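Local coordinates for hemolysin BL lytic component L1 (Bacillus cereus, PDB 7NMQ), which serves as a lytic component of the three-part haemolysin BL enterotoxin, an alpha-helical toxin thought to lyse host cells by forming membrane pores, at residues I21-L26 with D193-S198; I207-A212 with A240-G245. One frame throughout, in Å; residues are numbered along the deposited sequence. Where two conformers were deposited one is given.

Contact 1 of 2, residues I21-L26 with D193-S198; sequences ILVMDL and DVLAWS
Leu-195, on helix 173-200, reaches across to Val-23 and Leu-22 on helix 10-33. Its CB points at the other helix but stays too far back to touch it. CG comes next; it sits beside the backbone N, anti to the carbonyl carbon (chi1 -69°), and sends the two methyls forward. CD1 carries the close part of the contact, with Leu-195 CD1 lying 3.5 Å from CG2 of Val-23, the two side chains meeting at a slant. The second branch, Leu-195 CD2, stands 4.3 Å from CD2 of Leu-22, a looser approach. The fork thus spans two consecutive residues of helix 10-33, whose backbone remains well back: CA of Val-23 and CA of Leu-195 are 9.5 Å apart. All three residues are buried in the long helical bundle of this ClyA-like fold. Around the same turn of helix 10-33, the carboxylate of Asp-25 pairs with Lys-74 and also takes a hydrogen bond from Trp-69, while Val-23 additionally packs on Thr-296 of helix 275-325. Between Leu-195 and its two partners the interaction is methyl against methyl, so it is held by dispersion and burial, with no directional bond between the two segments to fix their register.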
ATOM      1  N   ILE A  21      -0.594   0.041  -1.310  1.00 11.33           N
ATOM      2  CA  ILE A  21      -0.488  -0.856  -2.482  1.00 11.25           C
ATOM      3  C   ILE A  21       0.572  -0.295  -3.426  1.00 11.68           C
ATOM      4  O   ILE A  21       1.377  -1.071  -3.915  1.00 12.37           O
ATOM      5  CB  ILE A  21      -1.852  -1.027  -3.195  1.00 11.53           C
ATOM      6  CG1 ILE A  21      -2.788  -1.857  -2.325  1.00 12.41           C
ATOM      7  CG2 ILE A  21      -1.719  -1.649  -4.557  1.00 13.18           C
ATOM      8  CD1 ILE A  21      -4.215  -1.831  -2.808  1.00 15.49           C
ATOM      9  N   LEU A  22       0.546   0.982  -3.716  1.00 12.15           N
ATOM     10  CA  LEU A  22       1.568   1.595  -4.603  1.00 11.37           C
ATOM     11  C   LEU A  22       2.972   1.341  -4.053  1.00 11.85           C
ATOM     12  O   LEU A  22       3.869   0.901  -4.838  1.00 12.29           O
ATOM     13  CB  LEU A  22       1.304   3.093  -4.758  1.00 12.40           C
ATOM     14  CG  LEU A  22       2.378   3.830  -5.572  1.00 13.03           C
ATOM     15  CD1 LEU A  22       2.352   3.360  -7.015  1.00 13.73           C
ATOM     16  CD2 LEU A  22       2.147   5.325  -5.487  1.00 14.46           C
ATOM     17  N   VAL A  23       3.167   1.579  -2.766  1.00 11.25           N
ATOM     18  CA  VAL A  23       4.512   1.444  -2.156  1.00 11.32           C
ATOM     19  C   VAL A  23       4.935  -0.028  -2.216  1.00 11.98           C
ATOM     20  O   VAL A  23       6.088  -0.313  -2.592  1.00 12.20           O
ATOM     21  CB  VAL A  23       4.530   1.999  -0.737  1.00 11.94           C
ATOM     22  CG1 VAL A  23       5.768   1.573   0.003  1.00 12.69           C
ATOM     23  CG2 VAL A  23       4.288   3.511  -0.764  1.00 13.55           C
ATOM     24  N   MET A  24       4.054  -0.963  -1.884  1.00 11.62           N
ATOM     25  CA  MET A  24       4.392  -2.399  -1.955  1.00 11.39           C
ATOM     26  C   MET A  24       4.701  -2.783  -3.385  1.00 11.63           C
ATOM     27  O   MET A  24       5.665  -3.569  -3.595  1.00 12.13           O
ATOM     28  CB  MET A  24       3.253  -3.289  -1.495  1.00 11.65           C
ATOM     29  CG  MET A  24       3.031  -3.218  -0.050  1.00 12.97           C
ATOM     30  SD  MET A  24       4.348  -3.864   0.964  1.00 15.17           S
ATOM     31  CE  MET A  24       4.434  -5.577   0.464  1.00 15.18           C
ATOM     32  N   ASP A  25       3.925  -2.294  -4.351  1.00 12.49           N
ATOM     33  CA  ASP A  25       4.202  -2.651  -5.765  1.00 12.48           C
ATOM     34  C   ASP A  25       5.624  -2.208  -6.139  1.00 13.35           C
ATOM     35  O   ASP A  25       6.329  -2.967  -6.785  1.00 14.21           O
ATOM     36  CB  ASP A  25       3.195  -2.016  -6.715  1.00 13.14           C
ATOM     37  CG  ASP A  25       1.857  -2.735  -6.840  1.00 15.50           C
ATOM     38  OD1 ASP A  25       1.720  -3.876  -6.354  1.00 15.23           O
ATOM     39  OD2 ASP A  25       0.953  -2.119  -7.447  1.00 15.80           O
ATOM     40  N   LEU A  26       6.001  -0.980  -5.788  0.50 13.62           N
ATOM     41  CA  LEU A  26       7.342  -0.433  -6.112  0.50 13.68           C
ATOM     42  C   LEU A  26       8.419  -1.336  -5.503  0.50 13.48           C
ATOM     43  O   LEU A  26       9.326  -1.779  -6.217  0.50 14.59           O
ATOM     44  CB  LEU A  26       7.514   0.992  -5.584  0.50 14.81           C
ATOM     45  CG  LEU A  26       6.889   2.112  -6.410  0.50 18.08           C
ATOM     46  CD1 LEU A  26       7.842   3.292  -6.484  0.50 16.28           C
ATOM     47  CD2 LEU A  26       6.531   1.640  -7.794  0.50 21.48           C
ATOM     48  N   ASP A 193       6.225  12.049   1.774  1.00 12.26           N
ATOM     49  CA  ASP A 193       5.737  13.442   1.733  1.00 11.95           C
ATOM     50  C   ASP A 193       4.845  13.625   0.509  1.00 11.67           C
ATOM     51  O   ASP A 193       3.815  14.315   0.612  1.00 11.80           O
ATOM     52  CB  ASP A 193       6.868  14.467   1.813  1.00 13.52           C
ATOM     53  CG  ASP A 193       7.550  14.499   3.182  1.00 15.26           C
ATOM     54  OD1 ASP A 193       7.000  13.942   4.150  1.00 17.83           O
ATOM     55  OD2 ASP A 193       8.642  15.139   3.284  1.00 19.01           O
ATOM     56  N   VAL A 194       5.194  13.007  -0.616  1.00 10.99           N
ATOM     57  CA  VAL A 194       4.332  13.068  -1.812  1.00 10.91           C
ATOM     58  C   VAL A 194       3.013  12.381  -1.457  1.00 11.62           C
ATOM     59  O   VAL A 194       1.946  12.907  -1.811  1.00 12.49           O
ATOM     60  CB  VAL A 194       5.000  12.388  -3.032  1.00 11.98           C
ATOM     61  CG1 VAL A 194       4.044  12.294  -4.204  1.00 13.99           C
ATOM     62  CG2 VAL A 194       6.256  13.164  -3.399  1.00 12.51           C
ATOM     63  N   LEU A 195       3.092  11.219  -0.820  1.00 11.32           N
ATOM     64  CA  LEU A 195       1.866  10.461  -0.495  1.00 13.02           C
ATOM     65  C   LEU A 195       0.996  11.238   0.493  1.00 12.76           C
ATOM     66  O   LEU A 195      -0.239  11.197   0.372  1.00 14.44           O
ATOM     67  CB  LEU A 195       2.229   9.096   0.086  1.00 15.68           C
ATOM     68  CG  LEU A 195       2.867   8.131  -0.891  1.00 19.32           C
ATOM     69  CD1 LEU A 195       3.255   6.846  -0.195  1.00 21.61           C
ATOM     70  CD2 LEU A 195       1.973   7.875  -2.073  1.00 21.86           C
ATOM     71  N   ALA A 196       1.612  11.938   1.417  1.00 12.41           N
ATOM     72  CA  ALA A 196       0.893  12.758   2.407  1.00 12.57           C
ATOM     73  C   ALA A 196       0.076  13.834   1.687  1.00 12.97           C
ATOM     74  O   ALA A 196      -1.103  14.086   2.035  1.00 15.22           O
ATOM     75  CB  ALA A 196       1.820  13.330   3.423  1.00 13.96           C
ATOM     76  N   TRP A 197       0.684  14.445   0.676  1.00 11.91           N
ATOM     77  CA  TRP A 197      -0.008  15.497  -0.088  1.00 12.13           C
ATOM     78  C   TRP A 197      -1.153  14.858  -0.858  1.00 12.30           C
ATOM     79  O   TRP A 197      -2.241  15.441  -0.943  1.00 13.44           O
ATOM     80  CB  TRP A 197       0.989  16.200  -1.029  1.00 12.99           C
ATOM     81  CG  TRP A 197       0.301  17.112  -2.001  1.00 14.70           C
ATOM     82  CD1 TRP A 197      -0.246  18.324  -1.703  1.00 15.11           C
ATOM     83  CD2 TRP A 197       0.105  16.904  -3.418  1.00 15.25           C
ATOM     84  NE1 TRP A 197      -0.834  18.851  -2.817  1.00 17.10           N
ATOM     85  CE2 TRP A 197      -0.602  18.031  -3.895  1.00 16.83           C
ATOM     86  CE3 TRP A 197       0.426  15.872  -4.319  1.00 17.22           C
ATOM     87  CZ2 TRP A 197      -1.017  18.128  -5.219  1.00 18.33           C
ATOM     88  CZ3 TRP A 197       0.074  16.002  -5.652  1.00 18.00           C
ATOM     89  CH2 TRP A 197      -0.661  17.108  -6.081  1.00 19.78           C
ATOM     90  N   SER A 198      -0.939  13.689  -1.455  0.50 12.91           N
ATOM     91  CA  SER A 198      -1.983  13.080  -2.321  0.50 14.28           C
ATOM     92  C   SER A 198      -3.162  12.620  -1.452  0.50 15.34           C
ATOM     93  O   SER A 198      -4.337  12.825  -1.861  0.50 17.06           O
ATOM     94  CB  SER A 198      -1.421  11.955  -3.128  0.50 15.74           C
ATOM     95  OG  SER A 198      -0.995  10.921  -2.281  0.50 18.26           O
TER

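Contact 2 of 2, residues I207-A212 with A240-G245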
ATOM      1  N   ILE A 207      -6.119   8.926  -5.973  1.00 13.87           N
ATOM      2  CA  ILE A 207      -6.136   7.935  -7.084  1.00 14.71           C
ATOM      3  C   ILE A 207      -5.450   8.539  -8.302  1.00 14.32           C
ATOM      4  O   ILE A 207      -4.787   7.778  -9.038  1.00 15.48           O
ATOM      5  CB  ILE A 207      -7.576   7.476  -7.355  1.00 16.79           C
ATOM      6  CG1 ILE A 207      -8.151   6.675  -6.187  1.00 19.23           C
ATOM      7  CG2 ILE A 207      -7.720   6.795  -8.689  1.00 18.60           C
ATOM      8  CD1 ILE A 207      -7.356   5.565  -5.671  1.00 23.52           C
ATOM      9  N   LEU A 208      -5.647   9.827  -8.565  1.00 14.92           N
ATOM     10  CA  LEU A 208      -4.989  10.450  -9.741  1.00 14.40           C
ATOM     11  C   LEU A 208      -3.468  10.419  -9.556  1.00 13.67           C
ATOM     12  O   LEU A 208      -2.736  10.136 -10.538  1.00 13.81           O
ATOM     13  CB  LEU A 208      -5.461  11.882  -9.914  1.00 15.03           C
ATOM     14  CG  LEU A 208      -6.898  12.026 -10.409  1.00 16.78           C
ATOM     15  CD1 LEU A 208      -7.398  13.457 -10.271  1.00 18.69           C
ATOM     16  CD2 LEU A 208      -7.019  11.570 -11.838  1.00 18.82           C
ATOM     17  N   VAL A 209      -3.001  10.666  -8.335  1.00 12.73           N
ATOM     18  CA  VAL A 209      -1.538  10.694  -8.053  1.00 13.10           C
ATOM     19  C   VAL A 209      -1.003   9.271  -8.169  1.00 13.30           C
ATOM     20  O   VAL A 209       0.040   9.055  -8.840  1.00 13.97           O
ATOM     21  CB  VAL A 209      -1.208  11.324  -6.706  1.00 13.59           C
ATOM     22  CG1 VAL A 209       0.270  11.162  -6.401  1.00 14.85           C
ATOM     23  CG2 VAL A 209      -1.688  12.774  -6.638  1.00 14.54           C
ATOM     24  N   ILE A 210      -1.681   8.308  -7.562  1.00 12.96           N
ATOM     25  CA  ILE A 210      -1.249   6.892  -7.669  1.00 12.84           C
ATOM     26  C   ILE A 210      -1.141   6.483  -9.138  1.00 13.59           C
ATOM     27  O   ILE A 210      -0.164   5.803  -9.496  1.00 14.14           O
ATOM     28  CB  ILE A 210      -2.204   5.982  -6.895  1.00 13.99           C
ATOM     29  CG1 ILE A 210      -2.083   6.239  -5.395  1.00 14.82           C
ATOM     30  CG2 ILE A 210      -1.956   4.524  -7.290  1.00 14.33           C
ATOM     31  CD1 ILE A 210      -3.220   5.645  -4.574  1.00 16.17           C
ATOM     32  N   ALA A 211      -2.115   6.810  -9.963  1.00 14.47           N
ATOM     33  CA  ALA A 211      -2.094   6.383 -11.384  1.00 14.35           C
ATOM     34  C   ALA A 211      -0.919   7.064 -12.081  1.00 13.92           C
ATOM     35  O   ALA A 211      -0.222   6.393 -12.869  1.00 15.68           O
ATOM     36  CB  ALA A 211      -3.379   6.704 -12.084  1.00 16.37           C
ATOM     37  N   ALA A 212      -0.711   8.340 -11.827  1.00 13.21           N
ATOM     38  CA  ALA A 212       0.386   9.098 -12.502  1.00 13.54           C
ATOM     39  C   ALA A 212       1.735   8.521 -12.114  1.00 13.23           C
ATOM     40  O   ALA A 212       2.583   8.319 -12.985  1.00 13.87           O
ATOM     41  CB  ALA A 212       0.303  10.554 -12.117  1.00 13.16           C
ATOM     42  N   ALA A 240      -4.853  18.323 -13.668  1.00 18.18           N
ATOM     43  CA  ALA A 240      -5.730  17.323 -13.020  1.00 19.74           C
ATOM     44  C   ALA A 240      -6.705  17.984 -12.040  1.00 19.93           C
ATOM     45  O   ALA A 240      -7.553  17.241 -11.504  1.00 21.98           O
ATOM     46  CB  ALA A 240      -4.886  16.315 -12.303  1.00 19.85           C
ATOM     47  N   GLY A 241      -6.563  19.281 -11.757  1.00 19.49           N
ATOM     48  CA  GLY A 241      -7.470  20.016 -10.856  1.00 20.24           C
ATOM     49  C   GLY A 241      -7.269  19.634  -9.401  1.00 20.02           C
ATOM     50  O   GLY A 241      -8.222  19.788  -8.626  1.00 23.39           O
ATOM     51  N   ILE A 242      -6.061  19.195  -9.029  1.00 17.83           N
ATOM     52  CA  ILE A 242      -5.746  18.775  -7.630  1.00 17.74           C
ATOM     53  C   ILE A 242      -4.711  19.722  -7.018  1.00 17.12           C
ATOM     54  O   ILE A 242      -4.172  19.398  -5.956  1.00 18.86           O
ATOM     55  CB  ILE A 242      -5.286  17.309  -7.555  1.00 18.96           C
ATOM     56  CG1 ILE A 242      -3.981  17.059  -8.306  1.00 19.51           C
ATOM     57  CG2 ILE A 242      -6.395  16.391  -8.018  1.00 22.34           C
ATOM     58  CD1 ILE A 242      -3.399  15.709  -8.044  1.00 19.14           C
ATOM     59  N   GLY A 243      -4.472  20.887  -7.604  1.00 16.90           N
ATOM     60  CA  GLY A 243      -3.600  21.888  -6.959  1.00 17.15           C
ATOM     61  C   GLY A 243      -2.112  21.615  -7.102  1.00 16.11           C
ATOM     62  O   GLY A 243      -1.348  22.048  -6.233  1.00 16.98           O
ATOM     63  N   LEU A 244      -1.669  21.025  -8.202  1.00 15.81           N
ATOM     64  CA  LEU A 244      -0.217  20.786  -8.372  1.00 16.65           C
ATOM     65  C   LEU A 244       0.508  22.130  -8.327  1.00 15.47           C
ATOM     66  O   LEU A 244       1.665  22.187  -7.958  1.00 16.79           O
ATOM     67  CB  LEU A 244       0.071  20.075  -9.686  1.00 17.96           C
ATOM     68  CG  LEU A 244       1.504  19.558  -9.791  1.00 18.50           C
ATOM     69  CD1 LEU A 244       1.761  18.447  -8.785  1.00 18.44           C
ATOM     70  CD2 LEU A 244       1.779  19.064 -11.202  1.00 18.84           C
ATOM     71  N   GLY A 245      -0.145  23.191  -8.777  1.00 17.65           N
ATOM     72  CA  GLY A 245       0.459  24.533  -8.876  1.00 18.23           C
ATOM     73  C   GLY A 245       0.341  25.345  -7.600  1.00 17.45           C
ATOM     74  O   GLY A 245       0.956  26.410  -7.547  1.00 21.54           O
TER
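Ile-242 splits its contacts between neighbouring residues of helix 203-216: its CD1 lies 3.7 Å from CG2 of Val-209, and its CG2 lies 3.8 Å from CD1 of Leu-208. With chi1 at 64°, CG1 falls between the backbone N and the carbonyl carbon, which carries CD1 to the valine while CG2 branches off to the leucine. The Val-209 side is the firmly packed one. That residue is buried, and Leu-237 touches both Val-209 and Ile-242 there. Ile-242 belongs to the loop that follows a two-stranded antiparallel hairpin, 217-222 with 225-230, and leads into helix 247-272; helix 203-216 leads into the same hairpin. The arrangement is consistent with the hydrophobic hairpin of the head region in ClyA-like toxins, and both segments fall in ranges predicted to be transmembrane. Gly-241 and Gly-243 flank the isoleucine with positive phi angles, 72° and 79°, which a residue without a side chain adopts most easily. Towards solvent the fit is looser: Leu-208 is exposed in spite of its contacts, Ala-240 is partly so, and the leucine's CD1 passes 4.3 Å from CB of Ala-240 and 4.0 Å from its carbonyl O.

From the N terminus, helix 10-33 comes first, and contact 1 brings it against helix 173-200 after an intervening 166 residues, most of them helical, that make up much of the long bundle. Helix 173-200 is followed directly by helix 203-216, where contact 2 opens; its much shorter loop of 27 residues holds the hairpin and closes before helix 247-272. The two closures are therefore in series. Their centres lie about 13 Å apart, and the segments touch each other: Trp-197 CZ3 is 3.8 Å from Val-209 CG2, and Trp-197 CZ2 is 3.5 Å from the O of Ile-242. This tryptophan thus joins the bundle to the region around the hairpin.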